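Local structure of SusD family protein (Bacteroides uniformis, 7KV1) at residues A[194-199]-A[235-240]; A[203-208]-A[228-233]. The protein probably binds beta-glucans at the cell surface as a SusD-type glycan-binding protein, helping this gut bacterium to capture them. One frame throughout, in Å; residues are numbered along the deposited sequence.

Interaction 1: A[194-199]-A[235-240]; sequences AELEAV and MVYAEM. With EDO (1,2-ethanediol), chain D.
Leu196 and Tyr237 face each other across two nearly antiparallel helix segments, 194-199 and 235-240, whose axes run at 154° and come no nearer than 10.6 Å, so the gap is spanned by side chains rather than by backbone. Leu196 leaves its helix with CG anti to the backbone N and sends one branch, CD2, onto the opposing backbone, where it sits 3.5 Å from Tyr237 CA. The same methyl lies 3.8 Å from Val236 CG1, with Met240 SD at a looser 4.4 Å, and thus sits against the backbone of Tyr237, between the side chains of Val236 and, one turn on, Met240. Tyr237 reaches back the other way: with CG likewise anti to its backbone N, its ring extends toward the helix of Leu196, meeting CD2 of that leucine at its edge, near the ring plane. Farther out along the same edge comes Glu197, whose CG lies 3.5 Å from Tyr237 CE1. Beyond CG the glutamate chain is extended, and its carboxylate plane is turned 28° from the ring. The phenol OH donates to Glu197 OE2 over 2.8 Å, using the anti lone pair of that oxygen, the one directed away from OE1. Arg249 and Lys252 also form salt bridges with OE2, so a hydroxyl and two cations converge on one oxygen, and the cations would probably keep the carboxylate ionised. Tyr256 stacks edge-to-face with the Tyr237 ring, which probably helps to fix its rotation. On another side of helix 230-244, Glu239 OE2 accepts from O2 of a 1,2-ethanediol, probably a crystallisation additive, at 2.6 Å. A leucine methyl packed between residues of the facing helix, beside a tyrosine-carboxylate bond, joins neighbouring antiparallel helices in the alpha-helical, tetratricopeptide-repeat-like part of the SusD fold.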
loop_
_atom_site.group_PDB
_atom_site.type_symbol
_atom_site.label_atom_id
_atom_site.label_comp_id
_atom_site.label_asym_id
_atom_site.label_seq_id
_atom_site.Cartn_x
_atom_site.Cartn_y
_atom_site.Cartn_z
ATOM N N ALA A 194 -4.731 2.948 19.478
ATOM C CA ALA A 194 -4.525 3.794 20.686
ATOM C C ALA A 194 -3.297 4.675 20.487
ATOM O O ALA A 194 -3.400 5.879 20.726
ATOM C CB ALA A 194 -4.400 2.980 21.969
ATOM N N GLU A 195 -2.198 4.106 20.015
ATOM C CA GLU A 195 -0.934 4.835 19.786
ATOM C C GLU A 195 -1.196 5.919 18.728
ATOM O O GLU A 195 -0.808 7.115 18.952
ATOM C CB GLU A 195 0.190 3.826 19.495
ATOM C CG GLU A 195 1.523 4.418 19.059
ATOM C CD GLU A 195 2.289 5.271 20.079
ATOM O OE1 GLU A 195 1.778 5.474 21.182
ATOM O OE2 GLU A 195 3.376 5.778 19.742
ATOM N N LEU A 196 -1.910 5.587 17.654
ATOM C CA LEU A 196 -2.152 6.543 16.545
ATOM C C LEU A 196 -3.069 7.671 17.045
ATOM O O LEU A 196 -2.826 8.823 16.715
ATOM C CB LEU A 196 -2.754 5.791 15.361
ATOM C CG LEU A 196 -2.973 6.625 14.104
ATOM C CD1 LEU A 196 -1.734 7.408 13.733
ATOM C CD2 LEU A 196 -3.441 5.721 12.960
ATOM N N GLU A 197 -4.082 7.343 17.830
ATOM C CA GLU A 197 -4.961 8.352 18.465
ATOM C C GLU A 197 -4.128 9.332 19.309
ATOM O O GLU A 197 -4.317 10.542 19.156
ATOM C CB GLU A 197 -6.055 7.631 19.227
ATOM C CG GLU A 197 -7.130 7.120 18.279
ATOM C CD GLU A 197 -8.272 6.392 18.935
ATOM O OE1 GLU A 197 -8.058 5.916 20.061
ATOM O OE2 GLU A 197 -9.360 6.266 18.311
ATOM N N ALA A 198 -3.206 8.853 20.134
ATOM C CA ALA A 198 -2.291 9.735 20.905
ATOM C C ALA A 198 -1.475 10.621 19.958
ATOM O O ALA A 198 -1.352 11.852 20.217
ATOM C CB ALA A 198 -1.418 8.936 21.844
ATOM N N VAL A 199 -0.949 10.074 18.876
ATOM C CA VAL A 199 -0.167 10.894 17.911
ATOM C C VAL A 199 -1.079 11.972 17.304
ATOM O O VAL A 199 -0.700 13.156 17.279
ATOM C CB VAL A 199 0.502 10.011 16.847
ATOM C CG1 VAL A 199 1.017 10.817 15.667
ATOM C CG2 VAL A 199 1.613 9.177 17.466
ATOM N N MET A 235 -5.093 9.102 7.105
ATOM C CA MET A 235 -5.262 8.033 6.090
ATOM C C MET A 235 -4.898 6.682 6.718
ATOM O O MET A 235 -5.578 5.699 6.456
ATOM C CB MET A 235 -4.430 8.352 4.842
ATOM C CG MET A 235 -4.954 9.608 4.115
ATOM S SD MET A 235 -6.693 9.448 3.539
ATOM C CE MET A 235 -6.549 8.263 2.205
ATOM N N VAL A 236 -3.873 6.631 7.548
ATOM C CA VAL A 236 -3.521 5.366 8.259
ATOM C C VAL A 236 -4.678 5.022 9.204
ATOM O O VAL A 236 -5.110 3.839 9.279
ATOM C CB VAL A 236 -2.186 5.485 9.012
ATOM C CG1 VAL A 236 -1.948 4.224 9.835
ATOM C CG2 VAL A 236 -1.022 5.723 8.061
ATOM N N TYR A 237 -5.192 6.035 9.898
ATOM C CA TYR A 237 -6.282 5.855 10.888
ATOM C C TYR A 237 -7.474 5.214 10.161
ATOM O O TYR A 237 -7.964 4.194 10.622
ATOM C CB TYR A 237 -6.639 7.176 11.571
ATOM C CG TYR A 237 -7.654 7.039 12.673
ATOM C CD1 TYR A 237 -7.249 6.713 13.954
ATOM C CD2 TYR A 237 -9.008 7.178 12.443
ATOM C CE1 TYR A 237 -8.145 6.576 14.987
ATOM C CE2 TYR A 237 -9.921 7.048 13.465
ATOM C CZ TYR A 237 -9.486 6.795 14.752
ATOM O OH TYR A 237 -10.368 6.650 15.775
ATOM N N ALA A 238 -7.912 5.818 9.052
ATOM C CA ALA A 238 -9.054 5.351 8.251
ATOM C C ALA A 238 -8.755 3.931 7.784
ATOM O O ALA A 238 -9.607 3.074 7.932
ATOM C CB ALA A 238 -9.311 6.276 7.095
ATOM N N GLU A 239 -7.567 3.708 7.240
ATOM C CA GLU A 239 -7.157 2.392 6.718
ATOM C C GLU A 239 -7.299 1.340 7.807
ATOM O O GLU A 239 -7.907 0.288 7.542
ATOM C CB GLU A 239 -5.707 2.443 6.230
ATOM C CG GLU A 239 -5.224 1.083 5.761
ATOM C CD GLU A 239 -3.853 1.150 5.151
ATOM O OE1 GLU A 239 -3.638 2.055 4.292
ATOM O OE2 GLU A 239 -3.019 0.314 5.538
ATOM N N MET A 240 -6.766 1.612 8.996
ATOM C CA MET A 240 -6.765 0.598 10.064
ATOM C C MET A 240 -8.186 0.358 10.564
ATOM O O MET A 240 -8.560 -0.816 10.765
ATOM C CB MET A 240 -5.875 1.050 11.217
ATOM C CG MET A 240 -4.430 1.005 10.838
ATOM S SD MET A 240 -3.327 1.340 12.237
ATOM C CE MET A 240 -3.926 0.204 13.491
HETATM C C1 EDO D . -0.252 -2.201 5.053
HETATM O O1 EDO D . 1.132 -1.889 5.042
HETATM C C2 EDO D . -0.992 -1.568 3.936
HETATM O O2 EDO D . -0.951 -0.143 4.005
#

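Interaction 2: A[203-208]-A[228-233]; sequences KVLPLK and VTQAMA
Helix 230-244 starts with a classical N-cap at Thr229, and the irregular segment 203-208 lies across that start. Two backbone bonds join them. Gln230 N-H points almost straight (175°) at Pro206 O, 2.8 Å away, although the donor stands above the carbonyl plane. Ala231 N-H reaches Leu207 O at 3.1 Å, in the carbonyl plane and on a lone pair. First-turn amides are thus satisfied by carbonyls of segment 203-208, while Thr229 OG1, held between its backbone N and carbonyl carbon, accepts from Met232 N at 3.1 Å. Thr229 CB packs against Leu207 O at 3.3 Å. An alanine here would remove OG1 and CG2, and would probably leave Met232 N without its cap and lose the packing of CG2 against Lys208 O. Farther out, Leu207 CD1 leans back to Ala231 CB, and Leu205 lies against helix 138-162 through Met146 and Leu150. Lys208 turns away to a salt bridge with Asp284, a bond to Ser265 O and a cation-pi contact with Phe266. Gln230, bent at chi2 (84°), gives NE2 to Ile200 O, while its OE1 receives a 2.6 Å bond from a water that accepts from Leu205 N.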
loop_
_atom_site.group_PDB
_atom_site.type_symbol
_atom_site.label_atom_id
_atom_site.label_comp_id
_atom_site.label_asym_id
_atom_site.label_seq_id
_atom_site.Cartn_x
_atom_site.Cartn_y
_atom_site.Cartn_z
ATOM N N LYS A 203 -1.903 16.979 18.002
ATOM C CA LYS A 203 -1.926 18.018 16.931
ATOM C C LYS A 203 -0.560 18.687 16.743
ATOM O O LYS A 203 -0.511 19.920 16.481
ATOM C CB LYS A 203 -3.024 19.038 17.250
ATOM C CG LYS A 203 -4.444 18.495 17.122
ATOM C CD LYS A 203 -5.500 19.571 16.932
ATOM C CE LYS A 203 -6.632 19.455 17.924
ATOM N NZ LYS A 203 -7.411 18.212 17.714
ATOM N N VAL A 204 0.508 17.893 16.744
ATOM C CA VAL A 204 1.907 18.341 16.522
ATOM C C VAL A 204 2.246 18.364 15.028
ATOM O O VAL A 204 2.891 19.356 14.556
ATOM C CB VAL A 204 2.851 17.407 17.304
ATOM C CG1 VAL A 204 4.268 17.379 16.746
ATOM C CG2 VAL A 204 2.841 17.752 18.774
ATOM N N LEU A 205 1.921 17.286 14.298
ATOM C CA LEU A 205 2.399 17.153 12.901
ATOM C C LEU A 205 1.720 18.205 12.039
ATOM O O LEU A 205 0.542 18.489 12.200
ATOM C CB LEU A 205 2.092 15.749 12.383
ATOM C CG LEU A 205 2.754 14.600 13.143
ATOM C CD1 LEU A 205 2.337 13.266 12.541
ATOM C CD2 LEU A 205 4.260 14.739 13.126
ATOM N N PRO A 206 2.414 18.779 11.048
ATOM C CA PRO A 206 1.752 19.667 10.104
ATOM C C PRO A 206 0.824 18.868 9.167
ATOM O O PRO A 206 1.003 17.645 8.997
ATOM C CB PRO A 206 2.923 20.292 9.361
ATOM C CG PRO A 206 3.983 19.231 9.398
ATOM C CD PRO A 206 3.827 18.545 10.744
ATOM N N LEU A 207 -0.195 19.527 8.621
ATOM C CA LEU A 207 -1.275 18.822 7.877
ATOM C C LEU A 207 -0.657 18.274 6.595
ATOM O O LEU A 207 -0.870 17.071 6.303
ATOM C CB LEU A 207 -2.461 19.741 7.560
ATOM C CG LEU A 207 -3.661 19.023 6.922
ATOM C CD1 LEU A 207 -4.278 18.020 7.879
ATOM C CD2 LEU A 207 -4.704 20.015 6.459
ATOM N N LYS A 208 0.123 19.116 5.915
ATOM C CA LYS A 208 0.647 18.842 4.555
ATOM C C LYS A 208 2.113 19.275 4.404
ATOM O O LYS A 208 2.892 18.501 3.769
ATOM C CB LYS A 208 -0.233 19.560 3.530
ATOM C CG LYS A 208 0.165 19.278 2.087
ATOM C CD LYS A 208 -0.603 20.087 1.076
ATOM C CE LYS A 208 -0.198 19.718 -0.335
ATOM N NZ LYS A 208 -1.050 20.385 -1.341
ATOM N N VAL A 228 6.286 12.210 7.199
ATOM C CA VAL A 228 4.890 11.875 7.568
ATOM C C VAL A 228 4.242 13.136 8.100
ATOM O O VAL A 228 4.977 14.017 8.633
ATOM C CB VAL A 228 4.862 10.693 8.533
ATOM C CG1 VAL A 228 5.515 9.512 7.844
ATOM C CG2 VAL A 228 5.540 10.981 9.881
ATOM N N THR A 229 2.932 13.209 7.923
ATOM C CA THR A 229 2.098 14.405 8.154
ATOM C C THR A 229 0.830 13.993 8.896
ATOM O O THR A 229 0.524 12.783 8.998
ATOM C CB THR A 229 1.759 15.115 6.841
ATOM O OG1 THR A 229 1.034 14.168 6.066
ATOM C CG2 THR A 229 2.977 15.595 6.073
ATOM N N GLN A 230 0.099 14.976 9.388
ATOM C CA GLN A 230 -1.180 14.722 10.056
ATOM C C GLN A 230 -2.135 14.126 9.007
ATOM O O GLN A 230 -2.940 13.265 9.370
ATOM C CB GLN A 230 -1.653 16.014 10.698
ATOM C CG GLN A 230 -2.884 15.826 11.549
ATOM C CD GLN A 230 -2.558 15.354 12.931
ATOM O OE1 GLN A 230 -1.492 14.780 13.174
ATOM N NE2 GLN A 230 -3.503 15.582 13.834
ATOM N N ALA A 231 -2.104 14.608 7.767
ATOM C CA ALA A 231 -2.980 14.074 6.693
ATOM C C ALA A 231 -2.635 12.594 6.489
ATOM O O ALA A 231 -3.529 11.771 6.334
ATOM C CB ALA A 231 -2.821 14.852 5.412
ATOM N N MET A 232 -1.356 12.254 6.481
ATOM C CA MET A 232 -0.946 10.845 6.284
ATOM C C MET A 232 -1.479 10.018 7.456
ATOM O O MET A 232 -1.938 8.886 7.213
ATOM C CB MET A 232 0.570 10.711 6.139
ATOM C CG MET A 232 1.029 9.279 6.015
ATOM S SD MET A 232 1.631 8.647 7.582
ATOM C CE MET A 232 2.362 7.091 7.071
ATOM N N ALA A 233 -1.427 10.573 8.672
ATOM C CA ALA A 233 -1.913 9.955 9.924
ATOM C C ALA A 233 -3.410 9.650 9.813
ATOM O O ALA A 233 -3.854 8.535 10.212
ATOM C CB ALA A 233 -1.624 10.861 11.111
HETATM O O HOH W 1 0.023 15.148 15.281
#

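Overall arrangement
From the N terminus, the chain runs down helix 185-201, which carries 194-199, leaves it through 203-208, passes a partly unmodelled excursion without helix or strand, and enters helix 230-244 at 228-233 before reaching 235-240. Interaction 2 therefore closes the inner, shorter loop and interaction 1 the outer one; they nest without crossing. Their centres are 11 Å apart, and they touch through Leu196 CD2 with Ala233 O and Val199 CG1 with Leu205 CD1. Interaction 2 ties the connecting segment to the start of helix 230-244, whereas interaction 1 pairs the bodies of the two helices, with helix 138-162 alongside both contacts.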